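Local atomic coordinates of urocanate hydratase (Paenibacillus sp. Soil724D2, PDB entry 7NED), a protein that catalyses, as a urocanase-family hydratase with bound NAD+, the hydration of thiourocanate in bacterial ergothioneine breakdown. Residues R207-D210 with E211-W215; D331-I334 with F335-F339; R385-R388 with E389-V393. All coordinates share one frame; numbering follows the deposited sequence.

Contact 1 of 3, residues R207-D210 with E211-W215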
ATOM      1  N   ARG A 207      32.917  31.705  -3.311  1.00 27.61           N
ATOM      2  CA  ARG A 207      33.644  30.509  -2.893  1.00 31.75           C
ATOM      3  C   ARG A 207      34.358  30.713  -1.570  1.00 30.57           C
ATOM      4  O   ARG A 207      34.973  29.777  -1.048  1.00 29.04           O
ATOM      5  CB  ARG A 207      34.634  30.066  -3.973  1.00 31.64           C
ATOM      6  CG  ARG A 207      33.938  29.551  -5.224  1.00 32.75           C
ATOM      7  CD  ARG A 207      34.926  29.167  -6.287  1.00 35.40           C
ATOM      8  NE  ARG A 207      34.303  28.967  -7.594  1.00 34.58           N
ATOM      9  CZ  ARG A 207      34.167  27.778  -8.175  1.00 37.18           C
ATOM     10  NH1 ARG A 207      34.607  26.685  -7.561  1.00 35.70           N
ATOM     11  NH2 ARG A 207      33.594  27.686  -9.368  1.00 39.34           N
ATOM     12  N   SER A 208      34.230  31.890  -0.979  1.00 27.46           N
ATOM     13  CA  SER A 208      34.925  32.222   0.254  1.00 29.12           C
ATOM     14  C   SER A 208      33.941  32.280   1.416  1.00 24.57           C
ATOM     15  O   SER A 208      32.998  33.076   1.388  1.00 25.05           O
ATOM     16  CB  SER A 208      35.638  33.564   0.088  1.00 24.51           C
ATOM     17  OG  SER A 208      35.956  34.050   1.350  1.00 26.18           O
ATOM     18  N   LEU A 209      34.190  31.480   2.454  1.00 22.52           N
ATOM     19  CA  LEU A 209      33.351  31.539   3.642  1.00 24.70           C
ATOM     20  C   LEU A 209      33.467  32.888   4.349  1.00 28.98           C
ATOM     21  O   LEU A 209      32.478  33.411   4.866  1.00 25.09           O
ATOM     22  CB  LEU A 209      33.712  30.406   4.602  1.00 25.56           C
ATOM     23  CG  LEU A 209      33.078  30.471   5.982  1.00 25.69           C
ATOM     24  CD1 LEU A 209      31.549  30.386   5.897  1.00 23.60           C
ATOM     25  CD2 LEU A 209      33.627  29.387   6.921  1.00 27.49           C
ATOM     26  N   ASP A 210      34.677  33.447   4.430  1.00 29.93           N
ATOM     27  CA  ASP A 210      34.823  34.766   5.037  1.00 26.98           C
ATOM     28  C   ASP A 210      33.959  35.794   4.327  1.00 23.38           C
ATOM     29  O   ASP A 210      33.293  36.610   4.972  1.00 26.44           O
ATOM     30  CB  ASP A 210      36.291  35.202   5.031  1.00 27.88           C
ATOM     31  CG  ASP A 210      37.141  34.402   6.003  1.00 34.41           C
ATOM     32  OD1 ASP A 210      36.581  33.643   6.828  1.00 36.87           O
ATOM     33  OD2 ASP A 210      38.378  34.568   5.960  1.00 40.64           O
ATOM     34  N   GLU A 211      33.992  35.798   2.993  1.00 24.15           N
ATOM     35  CA  GLU A 211      33.171  36.743   2.244  1.00 26.95           C
ATOM     36  C   GLU A 211      31.688  36.497   2.501  1.00 26.52           C
ATOM     37  O   GLU A 211      30.906  37.450   2.673  1.00 22.44           O
ATOM     38  CB  GLU A 211      33.481  36.649   0.760  1.00 25.45           C
ATOM     39  CG  GLU A 211      32.653  37.585  -0.071  1.00 28.76           C
ATOM     40  CD  GLU A 211      33.148  37.724  -1.480  1.00 29.05           C
ATOM     41  OE1 GLU A 211      33.084  36.735  -2.238  1.00 32.13           O
ATOM     42  OE2 GLU A 211      33.494  38.855  -1.868  1.00 33.83           O
ATOM     43  N   ALA A 212      31.284  35.228   2.541  1.00 25.34           N
ATOM     44  CA  ALA A 212      29.886  34.919   2.809  1.00 25.05           C
ATOM     45  C   ALA A 212      29.462  35.454   4.157  1.00 21.22           C
ATOM     46  O   ALA A 212      28.379  36.040   4.283  1.00 20.55           O
ATOM     47  CB  ALA A 212      29.642  33.404   2.739  1.00 23.60           C
ATOM     48  N   LEU A 213      30.283  35.231   5.194  1.00 20.21           N
ATOM     49  CA  LEU A 213      29.915  35.683   6.535  1.00 21.10           C
ATOM     50  C   LEU A 213      29.919  37.203   6.625  1.00 23.72           C
ATOM     51  O   LEU A 213      29.099  37.785   7.345  1.00 22.90           O
ATOM     52  CB  LEU A 213      30.858  35.102   7.587  1.00 23.84           C
ATOM     53  CG  LEU A 213      30.824  33.585   7.790  1.00 26.63           C
ATOM     54  CD1 LEU A 213      32.047  33.118   8.565  1.00 29.60           C
ATOM     55  CD2 LEU A 213      29.540  33.164   8.509  1.00 28.41           C
ATOM     56  N   LEU A 214      30.830  37.867   5.904  1.00 23.36           N
ATOM     57  CA  LEU A 214      30.807  39.325   5.869  1.00 24.97           C
ATOM     58  C   LEU A 214      29.481  39.831   5.311  1.00 27.45           C
ATOM     59  O   LEU A 214      28.855  40.730   5.886  1.00 24.85           O
ATOM     60  CB  LEU A 214      31.978  39.854   5.034  1.00 28.72           C
ATOM     61  CG  LEU A 214      31.913  41.337   4.695  1.00 37.35           C
ATOM     62  CD1 LEU A 214      32.123  42.130   5.983  1.00 38.46           C
ATOM     63  CD2 LEU A 214      32.956  41.722   3.648  1.00 31.13           C
ATOM     64  N   TRP A 215      29.044  39.269   4.175  1.00 22.94           N
ATOM     65  CA  TRP A 215      27.730  39.601   3.619  1.00 23.46           C
ATOM     66  C   TRP A 215      26.590  39.310   4.602  1.00 22.83           C
ATOM     67  O   TRP A 215      25.659  40.117   4.756  1.00 22.58           O
ATOM     68  CB  TRP A 215      27.533  38.822   2.321  1.00 22.73           C
ATOM     69  CG  TRP A 215      28.368  39.305   1.196  1.00 23.89           C
ATOM     70  CD1 TRP A 215      29.081  40.468   1.139  1.00 27.41           C
ATOM     71  CD2 TRP A 215      28.631  38.607  -0.033  1.00 24.16           C
ATOM     72  NE1 TRP A 215      29.741  40.557  -0.074  1.00 26.30           N
ATOM     73  CE2 TRP A 215      29.488  39.422  -0.803  1.00 27.43           C
ATOM     74  CE3 TRP A 215      28.232  37.363  -0.546  1.00 23.67           C
ATOM     75  CZ2 TRP A 215      29.942  39.045  -2.069  1.00 28.89           C
ATOM     76  CZ3 TRP A 215      28.673  36.985  -1.809  1.00 24.64           C
ATOM     77  CH2 TRP A 215      29.527  37.825  -2.560  1.00 27.46           C
TER
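Ser208 caps the helix that starts at Leu209. Its OG accepts a hydrogen bond from Glu211 N at 3.1 Å, the N-cap bond, nearly straight, with an N-H...O angle of 171°. The first torsion explains the reach: OG lies anti to the backbone N (chi1 163°), beside the carbonyl carbon, which brings OG to Glu211 N. Glu211 CB packs against the same hydroxyl, 3.6 Å from Ser208 OG. Ser208 also takes part through its backbone, since Ser208 O accepts from Ala212 N at 3.0 Å. Beyond its CB, the extended chain of Glu211 runs past Trp215, with Glu211 CG over one face of the indole, offset toward the rim. Its carboxylate bonds Thr206 on the preceding strand through OE1.

The capped helix, 209-222, is the crossover of a beta-alpha-beta unit between the parallel strands 204-206 and 226-231 of the Rossmann-like domain.

Leu209 comes next. Leu209 O accepts from Leu213 N at 2.9 Å, the regular bond of one helical turn. The two leucine side chains meet along the same turn, Leu209 CD1 lying 3.8 Å from Leu213 CG. Leu213 CG also sits 3.4 Å from Leu209 O, so its branch point rests on the carbonyl. Both leucines continue onto helix 234-243, where Leu209 touches Glu240 and Leu213 touches Leu241.

Asp210 contributes mainly its carbonyl: Asp210 O accepts from Leu214 N at 2.9 Å, and Leu214 CB packs 3.5 Å from Asp210 O. The carboxylate turns elsewhere, where OD1 forms a salt bridge with Arg244.

Contact 2 of 3, residues D331-I334 with F335-F339; sequences DIDI and FTEAF
Ile334 leads the chain into helix 335-344 and bears on its first turn. Its CB lies 3.3 Å from Phe335 N. One branch, CG2, lies between Thr336 OG1 and Glu337 CB, with Ile334 CG2 3.8 Å from Glu337 CB. The other branch has CG1 anti to the backbone N (chi1 -179°), which brings it across Thr336, with Ile334 CG1 3.4 Å from Thr336 OG1. That hydroxyl is hydrogen-bonded to the carbonyl of Ile445. At the tip, Ile334 CD1 approaches Phe335 CD1 at 4.0 Å, meeting the ring obliquely. Cutting Ile334 back to an alanine is likely to open a gap beside Thr336 and Glu337 and to take the methyl neighbour from the Phe335 ring.

The backbone joins the same turn: Ile334 O accepts from Ala338 N at 3.1 Å. Ala338 CB packs on Asp333 CB at 3.9 Å.

The carboxylates of Asp333 and Glu337 lie side by side, offset, with planes 14° apart. Asp333 OD2 is 4.1 Å from Glu337 OE1. One water donates to both and accepts from Ile334 N, lying 2.7 Å from Glu337 OE1. A second water donates to Glu337 OE1 and weakly to Asp333 OD2. These water bridges probably ease the repulsion between the like charges.

This is a strand-to-helix junction with Ile334 at the N-cap position, at the short, weakly bonded strand 333-334, outermost within this chain in the parallel Rossmann-like beta-sheet.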
ATOM      1  N   ASP A 331      17.542  14.336  18.978  1.00 28.06           N
ATOM      2  CA  ASP A 331      17.326  15.557  19.751  1.00 26.89           C
ATOM      3  C   ASP A 331      16.943  16.724  18.847  1.00 24.83           C
ATOM      4  O   ASP A 331      16.296  17.675  19.295  1.00 23.59           O
ATOM      5  CB  ASP A 331      18.591  15.905  20.549  1.00 27.97           C
ATOM      6  CG  ASP A 331      18.840  14.969  21.743  1.00 33.57           C
ATOM      7  OD1 ASP A 331      17.999  14.099  22.056  1.00 32.21           O
ATOM      8  OD2 ASP A 331      19.928  15.092  22.338  1.00 40.79           O
ATOM      9  N   ILE A 332      17.355  16.681  17.589  1.00 21.61           N
ATOM     10  CA  ILE A 332      17.033  17.727  16.629  1.00 20.41           C
ATOM     11  C   ILE A 332      15.588  17.562  16.188  1.00 17.95           C
ATOM     12  O   ILE A 332      15.157  16.451  15.862  1.00 21.49           O
ATOM     13  CB  ILE A 332      17.995  17.657  15.435  1.00 21.13           C
ATOM     14  CG1 ILE A 332      19.377  18.155  15.859  1.00 26.11           C
ATOM     15  CG2 ILE A 332      17.523  18.568  14.331  1.00 19.47           C
ATOM     16  CD1 ILE A 332      20.433  17.885  14.823  1.00 24.94           C
ATOM     17  N   ASP A 333      14.843  18.669  16.167  1.00 21.41           N
ATOM     18  CA  ASP A 333      13.440  18.674  15.789  1.00 21.64           C
ATOM     19  C   ASP A 333      13.266  18.302  14.333  1.00 20.79           C
ATOM     20  O   ASP A 333      14.174  18.454  13.524  1.00 20.77           O
ATOM     21  CB  ASP A 333      12.808  20.046  15.996  1.00 19.71           C
ATOM     22  CG  ASP A 333      12.456  20.311  17.436  1.00 26.68           C
ATOM     23  OD1 ASP A 333      13.002  21.275  18.044  1.00 30.47           O
ATOM     24  OD2 ASP A 333      11.645  19.524  17.950  1.00 24.71           O
ATOM     25  N   ILE A 334      12.065  17.822  14.005  1.00 17.84           N
ATOM     26  CA  ILE A 334      11.645  17.629  12.622  1.00 18.26           C
ATOM     27  C   ILE A 334      10.638  18.720  12.287  1.00 16.13           C
ATOM     28  O   ILE A 334       9.821  19.107  13.129  1.00 16.79           O
ATOM     29  CB  ILE A 334      11.033  16.218  12.408  1.00 17.35           C
ATOM     30  CG1 ILE A 334      10.601  16.005  10.945  1.00 18.55           C
ATOM     31  CG2 ILE A 334       9.845  15.979  13.350  1.00 17.57           C
ATOM     32  CD1 ILE A 334      11.775  15.981   9.914  1.00 16.76           C
ATOM     33  N   PHE A 335      10.680  19.207  11.050  1.00 14.82           N
ATOM     34  CA  PHE A 335       9.866  20.382  10.740  1.00 17.74           C
ATOM     35  C   PHE A 335       8.371  20.112  10.818  1.00 18.41           C
ATOM     36  O   PHE A 335       7.579  21.057  10.958  1.00 17.70           O
ATOM     37  CB  PHE A 335      10.218  20.895   9.355  1.00 17.78           C
ATOM     38  CG  PHE A 335       9.635  20.083   8.236  1.00 17.48           C
ATOM     39  CD1 PHE A 335      10.303  18.976   7.739  1.00 14.89           C
ATOM     40  CD2 PHE A 335       8.451  20.469   7.634  1.00 16.99           C
ATOM     41  CE1 PHE A 335       9.771  18.237   6.698  1.00 19.50           C
ATOM     42  CE2 PHE A 335       7.944  19.741   6.563  1.00 16.67           C
ATOM     43  CZ  PHE A 335       8.594  18.633   6.110  1.00 15.98           C
ATOM     44  N   THR A 336       7.961  18.858  10.662  1.00 17.05           N
ATOM     45  CA  THR A 336       6.549  18.537  10.682  1.00 15.85           C
ATOM     46  C   THR A 336       6.007  18.691  12.100  1.00 18.09           C
ATOM     47  O   THR A 336       5.228  19.609  12.393  1.00 19.77           O
ATOM     48  CB  THR A 336       6.347  17.107  10.159  1.00 14.80           C
ATOM     49  OG1 THR A 336       7.205  16.228  10.900  1.00 16.13           O
ATOM     50  CG2 THR A 336       6.719  17.030   8.664  1.00 14.76           C
ATOM     51  N   GLU A 337       6.447  17.824  12.999  1.00 18.40           N
ATOM     52  CA  GLU A 337       5.937  17.878  14.366  1.00 21.60           C
ATOM     53  C   GLU A 337       6.169  19.260  14.978  1.00 17.99           C
ATOM     54  O   GLU A 337       5.334  19.763  15.738  1.00 18.61           O
ATOM     55  CB  GLU A 337       6.618  16.796  15.219  1.00 17.53           C
ATOM     56  CG  GLU A 337       6.078  16.715  16.638  1.00 18.50           C
ATOM     57  CD  GLU A 337       6.745  17.680  17.627  1.00 30.23           C
ATOM     58  OE1 GLU A 337       7.775  18.331  17.304  1.00 25.59           O
ATOM     59  OE2 GLU A 337       6.189  17.810  18.740  1.00 26.17           O
ATOM     60  N   ALA A 338       7.315  19.868  14.695  1.00 17.91           N
ATOM     61  CA  ALA A 338       7.660  21.105  15.416  1.00 20.64           C
ATOM     62  C   ALA A 338       6.978  22.351  14.858  1.00 19.16           C
ATOM     63  O   ALA A 338       6.665  23.276  15.632  1.00 23.38           O
ATOM     64  CB  ALA A 338       9.167  21.322  15.414  1.00 17.15           C
ATOM     65  N   PHE A 339       6.749  22.417  13.556  1.00 16.38           N
ATOM     66  CA  PHE A 339       6.269  23.674  12.972  1.00 17.68           C
ATOM     67  C   PHE A 339       4.985  23.569  12.163  1.00 23.74           C
ATOM     68  O   PHE A 339       4.116  24.443  12.290  1.00 21.65           O
ATOM     69  CB  PHE A 339       7.376  24.267  12.108  1.00 16.70           C
ATOM     70  CG  PHE A 339       8.686  24.382  12.836  1.00 17.65           C
ATOM     71  CD1 PHE A 339       8.756  25.040  14.063  1.00 19.62           C
ATOM     72  CD2 PHE A 339       9.812  23.773  12.349  1.00 17.87           C
ATOM     73  CE1 PHE A 339       9.949  25.120  14.772  1.00 20.18           C
ATOM     74  CE2 PHE A 339      11.044  23.857  13.033  1.00 17.35           C
ATOM     75  CZ  PHE A 339      11.107  24.534  14.245  1.00 18.77           C
TER
HETATM   76  O   HOH W   1      10.241  17.862  16.373  1.00 20.02           O
HETATM   77  O   HOH W   2       8.476  20.526  18.982  1.00 36.91           O

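Contact 3 of 3, residues R385-R388 with E389-V393; sequences RLAR and EHVPV
The C-terminal end of helix 378-390 makes this contact, where the last turn gives way at Val391 and the backbone turns extended (psi 121°). Val391 N still donates to Ala387 O at 3.0 Å, with an N-H...O angle of 162°. Its side chain follows: Val391 CG2 lies beside the backbone N, 4.1 Å from Ala387 CB, and Val391 CB sits 3.4 Å from Ala387 O.

Earlier in the turn the bonds are less regular. Glu389 N donates to Arg385 O at 3.2 Å and makes a weak second bond to Leu386 O. His390 N is likewise shared, bonding weakly to Leu386 O and to Ala387 O. The imidazole lies alongside this turn: Leu386 O is at the ring edge, near its plane, 3.4 Å from His390 CD2. Glu389 CG lies 3.5 Å above one face of the His390 ring, offset toward the rim.

Arg388 is directed to helix 360-373, where its NH1 forms a salt bridge with Glu368. Leu386 and His390 rest on Leu178 of helix 172-178, while Val391 touches Gln133 at the start of helix 133-150.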
ATOM      1  N   ARG A 385       0.685  37.305  -3.171  1.00 21.94           N
ATOM      2  CA  ARG A 385       1.365  38.547  -3.553  1.00 20.33           C
ATOM      3  C   ARG A 385       2.859  38.317  -3.695  1.00 19.84           C
ATOM      4  O   ARG A 385       3.476  38.714  -4.694  1.00 20.62           O
ATOM      5  CB  ARG A 385       1.092  39.650  -2.527  1.00 21.57           C
ATOM      6  CG  ARG A 385      -0.338  40.144  -2.609  1.00 23.71           C
ATOM      7  CD  ARG A 385      -0.595  41.428  -1.791  1.00 26.05           C
ATOM      8  NE  ARG A 385      -1.975  41.793  -2.085  1.00 38.12           N
ATOM      9  CZ  ARG A 385      -2.997  41.488  -1.292  1.00 40.20           C
ATOM     10  NH1 ARG A 385      -2.759  40.877  -0.139  1.00 37.18           N
ATOM     11  NH2 ARG A 385      -4.241  41.824  -1.630  1.00 35.63           N
ATOM     12  N   LEU A 386       3.446  37.635  -2.720  1.00 20.41           N
ATOM     13  CA  LEU A 386       4.876  37.390  -2.744  1.00 20.55           C
ATOM     14  C   LEU A 386       5.259  36.512  -3.924  1.00 20.39           C
ATOM     15  O   LEU A 386       6.248  36.787  -4.625  1.00 18.24           O
ATOM     16  CB  LEU A 386       5.317  36.756  -1.426  1.00 20.69           C
ATOM     17  CG  LEU A 386       5.327  37.636  -0.167  1.00 21.90           C
ATOM     18  CD1 LEU A 386       5.719  36.753   1.003  1.00 21.54           C
ATOM     19  CD2 LEU A 386       6.237  38.851  -0.288  1.00 20.46           C
ATOM     20  N   ALA A 387       4.505  35.424  -4.142  1.00 20.09           N
ATOM     21  CA  ALA A 387       4.868  34.483  -5.193  1.00 20.07           C
ATOM     22  C   ALA A 387       4.730  35.120  -6.567  1.00 18.85           C
ATOM     23  O   ALA A 387       5.599  34.955  -7.430  1.00 18.79           O
ATOM     24  CB  ALA A 387       4.009  33.211  -5.091  1.00 19.92           C
ATOM     25  N   ARG A 388       3.642  35.855  -6.793  1.00 19.76           N
ATOM     26  CA  ARG A 388       3.478  36.505  -8.084  1.00 18.19           C
ATOM     27  C   ARG A 388       4.632  37.455  -8.371  1.00 20.09           C
ATOM     28  O   ARG A 388       5.056  37.590  -9.527  1.00 19.55           O
ATOM     29  CB  ARG A 388       2.141  37.241  -8.136  1.00 20.65           C
ATOM     30  CG  ARG A 388       1.885  37.946  -9.478  1.00 25.85           C
ATOM     31  CD  ARG A 388       0.502  38.559  -9.463  1.00 29.01           C
ATOM     32  NE  ARG A 388       0.373  39.515  -8.355  1.00 32.64           N
ATOM     33  CZ  ARG A 388      -0.783  40.031  -7.945  1.00 36.74           C
ATOM     34  NH1 ARG A 388      -1.927  39.637  -8.530  1.00 34.29           N
ATOM     35  NH2 ARG A 388      -0.803  40.890  -6.926  1.00 27.74           N
ATOM     36  N   GLU A 389       5.182  38.084  -7.327  1.00 22.81           N
ATOM     37  CA  GLU A 389       6.206  39.106  -7.523  1.00 22.20           C
ATOM     38  C   GLU A 389       7.574  38.486  -7.701  1.00 23.16           C
ATOM     39  O   GLU A 389       8.364  38.987  -8.498  1.00 23.80           O
ATOM     40  CB  GLU A 389       6.223  40.055  -6.333  1.00 24.89           C
ATOM     41  CG  GLU A 389       7.293  41.168  -6.384  1.00 29.61           C
ATOM     42  CD  GLU A 389       7.087  42.158  -7.524  1.00 45.36           C
ATOM     43  OE1 GLU A 389       8.095  42.788  -7.971  1.00 50.13           O
ATOM     44  OE2 GLU A 389       5.919  42.290  -7.987  1.00 43.71           O
ATOM     45  N   HIS A 390       7.850  37.358  -7.031  1.00 20.63           N
ATOM     46  CA  HIS A 390       9.220  36.914  -6.829  1.00 20.63           C
ATOM     47  C   HIS A 390       9.551  35.519  -7.333  1.00 21.22           C
ATOM     48  O   HIS A 390      10.739  35.199  -7.422  1.00 20.93           O
ATOM     49  CB  HIS A 390       9.593  36.966  -5.340  1.00 20.00           C
ATOM     50  CG  HIS A 390       9.594  38.352  -4.760  1.00 23.81           C
ATOM     51  ND1 HIS A 390      10.562  39.284  -5.066  1.00 24.77           N
ATOM     52  CD2 HIS A 390       8.778  38.939  -3.853  1.00 22.01           C
ATOM     53  CE1 HIS A 390      10.319  40.400  -4.404  1.00 28.14           C
ATOM     54  NE2 HIS A 390       9.246  40.217  -3.657  1.00 24.69           N
ATOM     55  N   VAL A 391       8.579  34.663  -7.632  1.00 18.20           N
ATOM     56  CA  VAL A 391       8.862  33.297  -8.056  1.00 19.40           C
ATOM     57  C   VAL A 391       8.917  33.282  -9.576  1.00 18.95           C
ATOM     58  O   VAL A 391       7.923  33.639 -10.221  1.00 18.69           O
ATOM     59  CB  VAL A 391       7.807  32.310  -7.526  1.00 22.79           C
ATOM     60  CG1 VAL A 391       8.042  30.891  -8.070  1.00 18.72           C
ATOM     61  CG2 VAL A 391       7.855  32.318  -6.029  1.00 20.43           C
ATOM     62  N   PRO A 392      10.025  32.880 -10.175  1.00 21.99           N
ATOM     63  CA  PRO A 392      10.123  32.884 -11.633  1.00 24.54           C
ATOM     64  C   PRO A 392       9.407  31.696 -12.245  1.00 24.93           C
ATOM     65  O   PRO A 392       9.156  30.668 -11.602  1.00 23.59           O
ATOM     66  CB  PRO A 392      11.626  32.754 -11.889  1.00 30.14           C
ATOM     67  CG  PRO A 392      12.075  31.845 -10.723  1.00 28.37           C
ATOM     68  CD  PRO A 392      11.237  32.348  -9.534  1.00 24.18           C
ATOM     69  N   VAL A 393       9.122  31.781 -13.523  1.00 23.03           N
ATOM     70  CA  VAL A 393       8.485  30.680 -14.197  1.00 24.17           C
ATOM     71  C   VAL A 393       9.492  29.565 -14.384  1.00 25.95           C
ATOM     72  O   VAL A 393      10.598  29.812 -14.699  1.00 25.10           O
ATOM     73  CB  VAL A 393       7.898  31.122 -15.540  1.00 23.08           C
ATOM     74  CG1 VAL A 393       7.618  29.957 -16.474  1.00 24.90           C
ATOM     75  CG2 VAL A 393       6.639  31.913 -15.314  1.00 23.05           C
TER

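The three contacts are local and follow one another in series along the chain. None touches another. Their centres are 28 to 29 Å apart, and the nearest atoms are about 19 Å apart for contacts 1 and 2, 18 Å for contacts 1 and 3, and 17 Å for contacts 2 and 3. Contacts 1 and 2 lie in the Rossmann-like domain. Contact 1 follows strand 204-206 and contact 2 includes strand 333-334, the outermost strands of the parallel beta-sheet within this chain. Contact 3 lies in the C-terminal domain. Contact 2 is closest to the ligands: the Phe335 side chain is about 5 Å from NAD and 8 Å from urocanate. The Leu209 side chain is about 12 Å from NAD, and that of Val391 about 12 Å from urocanate.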